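Local coordinates for protein DNA polymerase (Bacillus phage phi29, PDB 1XI1) that replicates the viral genome from a protein primer, coupling processive strand-displacing DNA synthesis with 3'-5' exonuclease proofreading, at residues 25-30 / 37-42; 8-13 / 168-173; 296-301 / 337-342. The protein carries 2 engineered substitutions. All coordinates share one frame; numbering follows the deposited sequence.

Contact 1 of 3, residues 25-30 / 37-42; sequences WAYGYM and EYKIGN
Tyr29 and Lys39 face each other as an antiparallel hydrogen-bonded pair in a beta hairpin that forms one edge of the mixed sheet of the exonuclease region. Tyr29 N reaches Lys39 O at 3.1 Å, and Lys39 N returns the bond to Tyr29 O at 3.0 Å. Two residues further along the ladder, Tyr27 N donates to Gly41 O at 2.9 Å, but the reverse bond from Gly41 N to Tyr27 O is longer, 3.2 Å, and bent, with 139° at the hydrogen. The donor there stands above the carbonyl plane of Tyr27.

Tyr27, Tyr29 and Lys39 project from the same face. Both tyrosines hold CG between the backbone N and the carbonyl carbon (chi1 75° and 67°), which swings their rings across to the partner strand. The Tyr27 ring lies over the backbone of Gly41, with CE2 3.4 Å from Gly41 CA; a residue lacking CB suits this position, because the ring rests directly on the main chain. Its hydroxyl is held by Glu46. Tyr29 covers the base of Lys39, its CZ 3.5 Å from Lys39 CB, and stacks on Trp50. The lysine's long aliphatic stem suits a place between two aromatic rings, while its amine leads away from the hairpin.

Met30, Tyr38 and Ile40 occupy the other face, which meets helix 160-182: Ile40 touches Tyr163 and Lys167, and Met30 touches Gln171. The unbranched chain of Met30 runs beside Tyr38, pointing the same way, and their CB atoms are 3.8 Å apart. Back on the tyrosine face, Lys39 turns CG away from its own backbone N, which brings Lys39 CG to 3.6 Å from Tyr27 OH.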
loop_
_atom_site.group_PDB
_atom_site.type_symbol
_atom_site.label_atom_id
_atom_site.label_comp_id
_atom_site.label_asym_id
_atom_site.label_seq_id
_atom_site.Cartn_x
_atom_site.Cartn_y
_atom_site.Cartn_z
ATOM N N TRP C 25 23.566 -5.560 18.191
ATOM C CA TRP C 25 24.975 -5.941 18.228
ATOM C C TRP C 25 25.815 -5.274 17.138
ATOM O O TRP C 25 27.041 -5.398 17.127
ATOM C CB TRP C 25 25.144 -7.459 18.161
ATOM C CG TRP C 25 24.616 -8.098 16.914
ATOM C CD1 TRP C 25 23.386 -8.657 16.738
ATOM C CD2 TRP C 25 25.325 -8.292 15.684
ATOM N NE1 TRP C 25 23.285 -9.198 15.478
ATOM C CE2 TRP C 25 24.460 -8.990 14.810
ATOM C CE3 TRP C 25 26.610 -7.951 15.236
ATOM C CZ2 TRP C 25 24.837 -9.354 13.514
ATOM C CZ3 TRP C 25 26.986 -8.314 13.943
ATOM C CH2 TRP C 25 26.100 -9.010 13.100
ATOM N N ALA C 26 25.160 -4.565 16.224
ATOM C CA ALA C 26 25.865 -3.843 15.161
ATOM C C ALA C 26 24.986 -2.732 14.598
ATOM O O ALA C 26 23.772 -2.891 14.441
ATOM C CB ALA C 26 26.271 -4.795 14.038
ATOM N N TYR C 27 25.598 -1.599 14.304
ATOM C CA TYR C 27 24.861 -0.500 13.727
ATOM C C TYR C 27 25.722 0.083 12.611
ATOM O O TYR C 27 26.900 -0.272 12.462
ATOM C CB TYR C 27 24.570 0.568 14.783
ATOM C CG TYR C 27 25.765 1.414 15.140
ATOM C CD1 TYR C 27 26.232 2.406 14.273
ATOM C CD2 TYR C 27 26.471 1.179 16.316
ATOM C CE1 TYR C 27 27.386 3.137 14.569
ATOM C CE2 TYR C 27 27.619 1.902 16.624
ATOM C CZ TYR C 27 28.075 2.876 15.751
ATOM O OH TYR C 27 29.222 3.566 16.071
ATOM N N GLY C 28 25.123 0.980 11.836
ATOM C CA GLY C 28 25.837 1.635 10.763
ATOM C C GLY C 28 25.052 2.783 10.175
ATOM O O GLY C 28 23.830 2.695 10.030
ATOM N N TYR C 29 25.755 3.867 9.866
ATOM C CA TYR C 29 25.147 5.031 9.235
ATOM C C TYR C 29 26.083 5.500 8.107
ATOM O O TYR C 29 27.307 5.443 8.258
ATOM C CB TYR C 29 24.855 6.174 10.254
ATOM C CG TYR C 29 26.097 6.837 10.853
ATOM C CD1 TYR C 29 26.935 7.640 10.060
ATOM C CD2 TYR C 29 26.450 6.641 12.188
ATOM C CE1 TYR C 29 28.099 8.214 10.588
ATOM C CE2 TYR C 29 27.595 7.204 12.719
ATOM C CZ TYR C 29 28.420 7.981 11.920
ATOM O OH TYR C 29 29.560 8.523 12.469
ATOM N N MET C 30 25.503 5.946 6.992
ATOM C CA MET C 30 26.274 6.433 5.845
ATOM C C MET C 30 25.629 7.716 5.344
ATOM O O MET C 30 24.397 7.841 5.338
ATOM C CB MET C 30 26.287 5.406 4.705
ATOM C CG MET C 30 27.091 5.851 3.465
ATOM S SD MET C 30 27.065 4.611 2.131
ATOM C CE MET C 30 28.029 3.292 2.834
ATOM N N GLU C 37 31.536 9.025 3.889
ATOM C CA GLU C 37 31.339 9.263 5.315
ATOM C C GLU C 37 30.388 8.195 5.856
ATOM O O GLU C 37 29.222 8.134 5.472
ATOM C CB GLU C 37 30.729 10.640 5.536
ATOM C CG GLU C 37 30.627 11.011 6.984
ATOM C CD GLU C 37 29.596 12.084 7.228
ATOM O OE1 GLU C 37 29.643 13.130 6.551
ATOM O OE2 GLU C 37 28.735 11.872 8.104
ATOM N N TYR C 38 30.890 7.346 6.741
ATOM C CA TYR C 38 30.068 6.285 7.308
ATOM C C TYR C 38 30.794 5.604 8.472
ATOM O O TYR C 38 32.020 5.680 8.580
ATOM C CB TYR C 38 29.730 5.261 6.223
ATOM C CG TYR C 38 30.910 4.435 5.782
ATOM C CD1 TYR C 38 31.188 3.213 6.386
ATOM C CD2 TYR C 38 31.774 4.893 4.785
ATOM C CE1 TYR C 38 32.300 2.461 6.015
ATOM C CE2 TYR C 38 32.893 4.150 4.405
ATOM C CZ TYR C 38 33.152 2.934 5.026
ATOM O OH TYR C 38 34.267 2.192 4.682
ATOM N N LYS C 39 30.032 4.936 9.337
ATOM C CA LYS C 39 30.586 4.256 10.504
ATOM C C LYS C 39 29.810 2.991 10.856
ATOM O O LYS C 39 28.583 2.951 10.749
ATOM C CB LYS C 39 30.569 5.204 11.705
ATOM C CG LYS C 39 30.947 4.557 13.029
ATOM C CD LYS C 39 32.402 4.784 13.385
ATOM C CE LYS C 39 32.774 4.040 14.665
ATOM N NZ LYS C 39 34.179 4.291 15.095
ATOM N N ILE C 40 30.535 1.957 11.266
ATOM C CA ILE C 40 29.926 0.698 11.658
ATOM C C ILE C 40 30.500 0.314 13.023
ATOM O O ILE C 40 31.704 0.092 13.153
ATOM C CB ILE C 40 30.215 -0.414 10.621
ATOM C CG1 ILE C 40 29.480 -0.096 9.312
ATOM C CG2 ILE C 40 29.791 -1.786 11.173
ATOM C CD1 ILE C 40 29.694 -1.114 8.205
ATOM N N GLY C 41 29.636 0.257 14.040
ATOM C CA GLY C 41 30.082 -0.083 15.381
ATOM C C GLY C 41 29.257 -1.176 16.028
ATOM O O GLY C 41 28.304 -1.658 15.431
ATOM N N ASN C 42 29.612 -1.574 17.246
ATOM C CA ASN C 42 28.863 -2.633 17.910
ATOM C C ASN C 42 28.249 -2.185 19.234
ATOM O O ASN C 42 27.985 -3.012 20.110
ATOM C CB ASN C 42 29.770 -3.856 18.133
ATOM C CG ASN C 42 30.715 -3.687 19.322
ATOM O OD1 ASN C 42 31.189 -2.586 19.607
ATOM N ND2 ASN C 42 31.002 -4.789 20.011
#

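Contact 2 of 3, residues 8-13 / 168-173; sequences MYSCAF and NDIQII. Engineered in segment 8-13: Ala12 (natural residue Asp). With MG (magnesium ion), chain E.
Strand 8-13 and helix 168-173 run roughly antiparallel, their axes crossing at 144° and approaching to 7.4 Å. Ser10 CA and Ile170 CA are the nearest such pair, 5.6 Å apart. Small Ser10 suits so close an approach; Ser10 and the engineered Ala12 both direct CB toward the helix, whereas Cys11 between them points away, to pack on Leu58 and Phe60. The strand lies inside the exonuclease sheet, and the helix covers it.

The polar link is a single short bond from Ser10 OG to Ile170 O, 2.7 Å. It arrives in the carbonyl plane, on a lone pair, with a C=O...O angle of 124°. The serine reaches it because OG stands opposite its own backbone N (chi1 161°). Ile173, one turn further along the helix, borders the same hydroxyl, its CB 3.5 Å from Ser10 OG, which places this polar group between two aliphatic side chains.

Ile170 makes the apolar part of the contact. Its CG2 branch, directed opposite its own carbonyl carbon, presses against Ala12 CB at 3.4 Å, closer than usual for two carbons, and lies 3.7 Å from Ser10 O. Ala12 replaces the natural aspartate at a position essential for 3'-5' exonucleolysis, and its methyl cannot coordinate a metal.

Beside Ile170, Asp169 turns to the metal: OD2 binds magnesium at 2.4 Å, while OD1 forms a salt bridge with Lys131. One carboxylate thus has separate tasks for its two oxygens, and the lysine probably helps to orient it. The chemistry implies a site built across two elements: apolar packing and a buried serine bond join the helix to the strand, which probably helps to set the metal-binding Asp169 relative to the position of Ala12.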
loop_
_atom_site.group_PDB
_atom_site.type_symbol
_atom_site.label_atom_id
_atom_site.label_comp_id
_atom_site.label_asym_id
_atom_site.label_seq_id
_atom_site.Cartn_x
_atom_site.Cartn_y
_atom_site.Cartn_z
ATOM N N MET C 8 21.777 14.035 5.735
ATOM C CA MET C 8 20.876 12.892 5.632
ATOM C C MET C 8 21.678 11.613 5.671
ATOM O O MET C 8 22.635 11.473 4.910
ATOM C CB MET C 8 20.100 12.943 4.309
ATOM C CG MET C 8 19.464 14.297 4.017
ATOM S SD MET C 8 18.379 14.288 2.577
ATOM C CE MET C 8 19.517 14.845 1.309
ATOM N N TYR C 9 21.287 10.678 6.540
ATOM C CA TYR C 9 21.992 9.404 6.643
ATOM C C TYR C 9 21.114 8.187 6.431
ATOM O O TYR C 9 19.907 8.235 6.663
ATOM C CB TYR C 9 22.664 9.254 8.004
ATOM C CG TYR C 9 23.753 10.251 8.248
ATOM C CD1 TYR C 9 23.446 11.576 8.571
ATOM C CD2 TYR C 9 25.095 9.879 8.153
ATOM C CE1 TYR C 9 24.445 12.502 8.796
ATOM C CE2 TYR C 9 26.113 10.805 8.377
ATOM C CZ TYR C 9 25.776 12.113 8.701
ATOM O OH TYR C 9 26.756 13.037 8.958
ATOM N N SER C 10 21.743 7.096 5.991
ATOM C CA SER C 10 21.067 5.821 5.765
ATOM C C SER C 10 21.592 4.897 6.860
ATOM O O SER C 10 22.755 4.489 6.824
ATOM C CB SER C 10 21.430 5.257 4.391
ATOM O OG SER C 10 21.167 3.858 4.317
ATOM N N CYS C 11 20.734 4.559 7.819
ATOM C CA CYS C 11 21.132 3.727 8.948
ATOM C C CYS C 11 20.527 2.349 9.009
ATOM O O CYS C 11 19.544 2.049 8.344
ATOM C CB CYS C 11 20.793 4.441 10.247
ATOM S SG CYS C 11 21.166 6.179 10.219
ATOM N N ALA C 12 21.125 1.516 9.846
ATOM C CA ALA C 12 20.648 0.167 10.027
ATOM C C ALA C 12 21.197 -0.420 11.321
ATOM O O ALA C 12 22.245 0.016 11.810
ATOM C CB ALA C 12 21.046 -0.688 8.844
ATOM N N PHE C 13 20.470 -1.391 11.873
ATOM C CA PHE C 13 20.850 -2.096 13.099
ATOM C C PHE C 13 20.880 -3.591 12.805
ATOM O O PHE C 13 20.263 -4.068 11.841
ATOM C CB PHE C 13 19.818 -1.923 14.213
ATOM C CG PHE C 13 19.824 -0.587 14.868
ATOM C CD1 PHE C 13 18.691 -0.119 15.529
ATOM C CD2 PHE C 13 20.961 0.198 14.851
ATOM C CE1 PHE C 13 18.682 1.125 16.159
ATOM C CE2 PHE C 13 20.964 1.444 15.481
ATOM C CZ PHE C 13 19.819 1.904 16.136
ATOM N N ASN C 168 27.069 -2.701 2.956
ATOM C CA ASN C 168 26.332 -2.888 1.712
ATOM C C ASN C 168 24.849 -2.538 1.893
ATOM O O ASN C 168 24.293 -1.763 1.112
ATOM C CB ASN C 168 26.467 -4.337 1.216
ATOM C CG ASN C 168 25.914 -4.532 -0.202
ATOM O OD1 ASN C 168 25.361 -5.585 -0.525
ATOM N ND2 ASN C 168 26.084 -3.521 -1.052
ATOM N N ASP C 169 24.213 -3.103 2.920
ATOM C CA ASP C 169 22.798 -2.838 3.158
ATOM C C ASP C 169 22.499 -1.355 3.272
ATOM O O ASP C 169 21.558 -0.867 2.657
ATOM C CB ASP C 169 22.295 -3.542 4.422
ATOM C CG ASP C 169 22.035 -5.024 4.209
ATOM O OD1 ASP C 169 21.584 -5.417 3.104
ATOM O OD2 ASP C 169 22.265 -5.798 5.159
ATOM N N ILE C 170 23.289 -0.630 4.052
ATOM C CA ILE C 170 23.024 0.786 4.197
ATOM C C ILE C 170 23.444 1.561 2.965
ATOM O O ILE C 170 22.955 2.665 2.732
ATOM C CB ILE C 170 23.751 1.386 5.410
ATOM C CG1 ILE C 170 25.260 1.160 5.282
ATOM C CG2 ILE C 170 23.201 0.791 6.686
ATOM C CD1 ILE C 170 26.078 1.767 6.407
ATOM N N GLN C 171 24.353 1.003 2.174
ATOM C CA GLN C 171 24.792 1.721 0.980
ATOM C C GLN C 171 23.727 1.615 -0.110
ATOM O O GLN C 171 23.447 2.591 -0.815
ATOM C CB GLN C 171 26.137 1.178 0.471
ATOM C CG GLN C 171 26.792 2.088 -0.556
ATOM C CD GLN C 171 28.199 1.655 -0.963
ATOM O OE1 GLN C 171 29.032 2.496 -1.298
ATOM N NE2 GLN C 171 28.461 0.346 -0.954
ATOM N N ILE C 172 23.135 0.430 -0.239
ATOM C CA ILE C 172 22.095 0.220 -1.225
ATOM C C ILE C 172 20.973 1.229 -1.024
ATOM O O ILE C 172 20.454 1.787 -1.985
ATOM C CB ILE C 172 21.502 -1.174 -1.113
ATOM C CG1 ILE C 172 22.545 -2.209 -1.526
ATOM C CG2 ILE C 172 20.248 -1.253 -1.957
ATOM C CD1 ILE C 172 22.093 -3.647 -1.377
ATOM N N ILE C 173 20.594 1.458 0.227
ATOM C CA ILE C 173 19.528 2.412 0.522
ATOM C C ILE C 173 20.026 3.828 0.282
ATOM O O ILE C 173 19.292 4.686 -0.229
ATOM C CB ILE C 173 19.034 2.272 1.980
ATOM C CG1 ILE C 173 18.356 0.905 2.162
ATOM C CG2 ILE C 173 18.099 3.431 2.335
ATOM C CD1 ILE C 173 17.188 0.622 1.191
HETATM MG MG MG E . 22.436 -8.060 5.955
#

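Contact 3 of 3, residues 296-301 / 337-342; sequences EGYIPT and KEHYDL
His339 and Ile299 supply one of two nearly straight hydrogen bonds that fasten the loop 296-301 to the helix-to-strand junction 337-342. His339 ND1 donates to Ile299 O at 2.7 Å, along a lone pair in the carbonyl plane, and the acceptor is almost exactly in the imidazole plane. In the second, Thr301 N donates to Tyr340 OH, 2.8 Å away at the edge of the phenol ring, with 168° at the hydrogen. That hydroxyl also meets Ile302 N and Leu316 O, so tyrosine suits a buried spot where several backbone groups converge. By contrast, Thr301 OG1, 3.7 Å from His339 ND1, is buried with no polar partner in the model.

Aromatic and aliphatic packing completes the contact. Tyr298 CD2 lies over one face of the imidazole, 3.7 Å from His339 CD2; the rings meet obliquely, their planes 54° apart. Glu338 O lies over one face of the Tyr298 ring, offset toward its rim, and Glu338 CG touches Tyr298 CE2 at 3.8 Å, the side chains crossing at about a right angle. Thr301 CB rests near the plane of the Tyr340 ring, at its edge.

Around this junction, helix 427-447 touches His339 and Tyr298 through Gln446, and Ile299 through Ala445, while Pro300 and Tyr340 both lean on Leu294 of strand 283-294, the antiparallel neighbour of strand 340-356.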
loop_
_atom_site.group_PDB
_atom_site.type_symbol
_atom_site.label_atom_id
_atom_site.label_comp_id
_atom_site.label_asym_id
_atom_site.label_seq_id
_atom_site.Cartn_x
_atom_site.Cartn_y
_atom_site.Cartn_z
ATOM N N GLU C 296 -31.118 -11.990 -10.649
ATOM C CA GLU C 296 -30.645 -13.298 -11.041
ATOM C C GLU C 296 -29.665 -13.182 -12.201
ATOM O O GLU C 296 -29.980 -12.588 -13.234
ATOM C CB GLU C 296 -31.838 -14.144 -11.452
ATOM C CG GLU C 296 -31.516 -15.574 -11.750
ATOM C CD GLU C 296 -32.588 -16.225 -12.593
ATOM O OE1 GLU C 296 -32.700 -15.869 -13.788
ATOM O OE2 GLU C 296 -33.323 -17.080 -12.058
ATOM N N GLY C 297 -28.476 -13.753 -12.030
ATOM C CA GLY C 297 -27.484 -13.700 -13.090
ATOM C C GLY C 297 -26.613 -12.459 -13.054
ATOM O O GLY C 297 -26.007 -12.100 -14.058
ATOM N N TYR C 298 -26.538 -11.810 -11.896
ATOM C CA TYR C 298 -25.744 -10.600 -11.755
ATOM C C TYR C 298 -24.812 -10.680 -10.566
ATOM O O TYR C 298 -25.118 -11.278 -9.550
ATOM C CB TYR C 298 -26.659 -9.369 -11.610
ATOM C CG TYR C 298 -27.279 -8.919 -12.913
ATOM C CD1 TYR C 298 -28.505 -9.428 -13.349
ATOM C CD2 TYR C 298 -26.622 -8.007 -13.725
ATOM C CE1 TYR C 298 -29.052 -9.033 -14.565
ATOM C CE2 TYR C 298 -27.157 -7.603 -14.943
ATOM C CZ TYR C 298 -28.371 -8.120 -15.354
ATOM O OH TYR C 298 -28.904 -7.725 -16.561
ATOM N N ILE C 299 -23.661 -10.060 -10.701
ATOM C CA ILE C 299 -22.686 -10.045 -9.635
ATOM C C ILE C 299 -23.068 -9.027 -8.546
ATOM O O ILE C 299 -23.610 -7.945 -8.824
ATOM C CB ILE C 299 -21.291 -9.585 -10.208
ATOM C CG1 ILE C 299 -20.908 -10.425 -11.421
ATOM C CG2 ILE C 299 -20.196 -9.642 -9.158
ATOM C CD1 ILE C 299 -19.673 -9.873 -12.178
ATOM N N PRO C 300 -22.822 -9.415 -7.315
ATOM C CA PRO C 300 -23.042 -8.444 -6.233
ATOM C C PRO C 300 -22.218 -7.134 -6.480
ATOM O O PRO C 300 -21.134 -7.182 -7.075
ATOM C CB PRO C 300 -22.683 -9.241 -4.978
ATOM C CG PRO C 300 -22.759 -10.669 -5.406
ATOM C CD PRO C 300 -22.189 -10.716 -6.797
ATOM N N THR C 301 -22.707 -6.002 -6.021
ATOM C CA THR C 301 -22.059 -4.749 -6.248
ATOM C C THR C 301 -21.979 -3.903 -4.980
ATOM O O THR C 301 -21.017 -3.191 -4.731
ATOM C CB THR C 301 -22.804 -3.984 -7.329
ATOM O OG1 THR C 301 -22.253 -4.307 -8.604
ATOM C CG2 THR C 301 -22.705 -2.485 -7.074
ATOM N N LYS C 337 -28.385 -0.110 -9.909
ATOM C CA LYS C 337 -29.692 -0.191 -10.561
ATOM C C LYS C 337 -29.793 -1.322 -11.585
ATOM O O LYS C 337 -30.869 -1.883 -11.794
ATOM C CB LYS C 337 -30.029 1.146 -11.232
ATOM C CG LYS C 337 -30.371 2.257 -10.237
ATOM C CD LYS C 337 -30.247 3.661 -10.829
ATOM C CE LYS C 337 -31.095 3.830 -12.069
ATOM N NZ LYS C 337 -31.480 5.258 -12.283
ATOM N N GLU C 338 -28.679 -1.660 -12.222
ATOM C CA GLU C 338 -28.695 -2.726 -13.215
ATOM C C GLU C 338 -28.597 -4.111 -12.591
ATOM O O GLU C 338 -29.325 -5.017 -12.988
ATOM C CB GLU C 338 -27.557 -2.557 -14.218
ATOM C CG GLU C 338 -27.326 -3.804 -15.041
ATOM C CD GLU C 338 -26.142 -3.697 -15.967
ATOM O OE1 GLU C 338 -25.043 -3.345 -15.489
ATOM O OE2 GLU C 338 -26.314 -3.976 -17.175
ATOM N N HIS C 339 -27.705 -4.265 -11.610
ATOM C CA HIS C 339 -27.479 -5.548 -10.950
ATOM C C HIS C 339 -28.510 -5.919 -9.890
ATOM O O HIS C 339 -28.644 -7.102 -9.544
ATOM C CB HIS C 339 -26.081 -5.594 -10.313
ATOM C CG HIS C 339 -24.957 -5.710 -11.303
ATOM N ND1 HIS C 339 -23.836 -6.485 -11.070
ATOM C CD2 HIS C 339 -24.742 -5.092 -12.491
ATOM C CE1 HIS C 339 -22.980 -6.333 -12.069
ATOM N NE2 HIS C 339 -23.505 -5.492 -12.942
ATOM N N TYR C 340 -29.248 -4.922 -9.363
ATOM C CA TYR C 340 -30.241 -5.237 -8.333
ATOM C C TYR C 340 -31.650 -4.780 -8.697
ATOM O O TYR C 340 -31.869 -4.088 -9.681
ATOM C CB TYR C 340 -29.934 -4.582 -6.994
ATOM C CG TYR C 340 -28.635 -4.916 -6.324
ATOM C CD1 TYR C 340 -27.434 -4.582 -6.913
ATOM C CD2 TYR C 340 -28.612 -5.552 -5.091
ATOM C CE1 TYR C 340 -26.241 -4.837 -6.286
ATOM C CE2 TYR C 340 -27.410 -5.836 -4.461
ATOM C CZ TYR C 340 -26.227 -5.456 -5.067
ATOM O OH TYR C 340 -25.033 -5.682 -4.435
ATOM N N ASP C 341 -32.590 -5.211 -7.863
ATOM C CA ASP C 341 -33.960 -4.809 -7.945
ATOM C C ASP C 341 -34.119 -3.887 -6.756
ATOM O O ASP C 341 -33.945 -4.315 -5.601
ATOM C CB ASP C 341 -34.915 -6.007 -7.835
ATOM C CG ASP C 341 -35.165 -6.694 -9.168
ATOM O OD1 ASP C 341 -35.342 -5.984 -10.186
ATOM O OD2 ASP C 341 -35.202 -7.940 -9.196
ATOM N N LEU C 342 -34.445 -2.629 -7.000
ATOM C CA LEU C 342 -34.587 -1.649 -5.928
ATOM C C LEU C 342 -36.023 -1.468 -5.508
ATOM O O LEU C 342 -36.917 -1.355 -6.362
ATOM C CB LEU C 342 -33.935 -0.334 -6.350
ATOM C CG LEU C 342 -32.453 -0.454 -6.731
ATOM C CD1 LEU C 342 -31.983 0.772 -7.503
ATOM C CD2 LEU C 342 -31.602 -0.676 -5.489
#

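Overall arrangement
From the N terminus, strand 8-13 comes first, and its partner helix 168-173 follows only after some 150 residues, so contact 2 closes a long loop through the exonuclease region. Contact 1, a short hairpin, lies wholly within that loop. The two touch directly: strands 8-15 and 24-31 are neighbours in one sheet, joined by a backbone hydrogen bond between Ser10 N and Met30 O, and helix 160-182 packs on residues of both. Contact 3 opens after contact 2 has closed and ties a loop to a helix-strand junction in the polymerization region. It lies on the opposite side of the chain's centre, about 60 Å from contact 1 and 53 Å from contact 2 between centres.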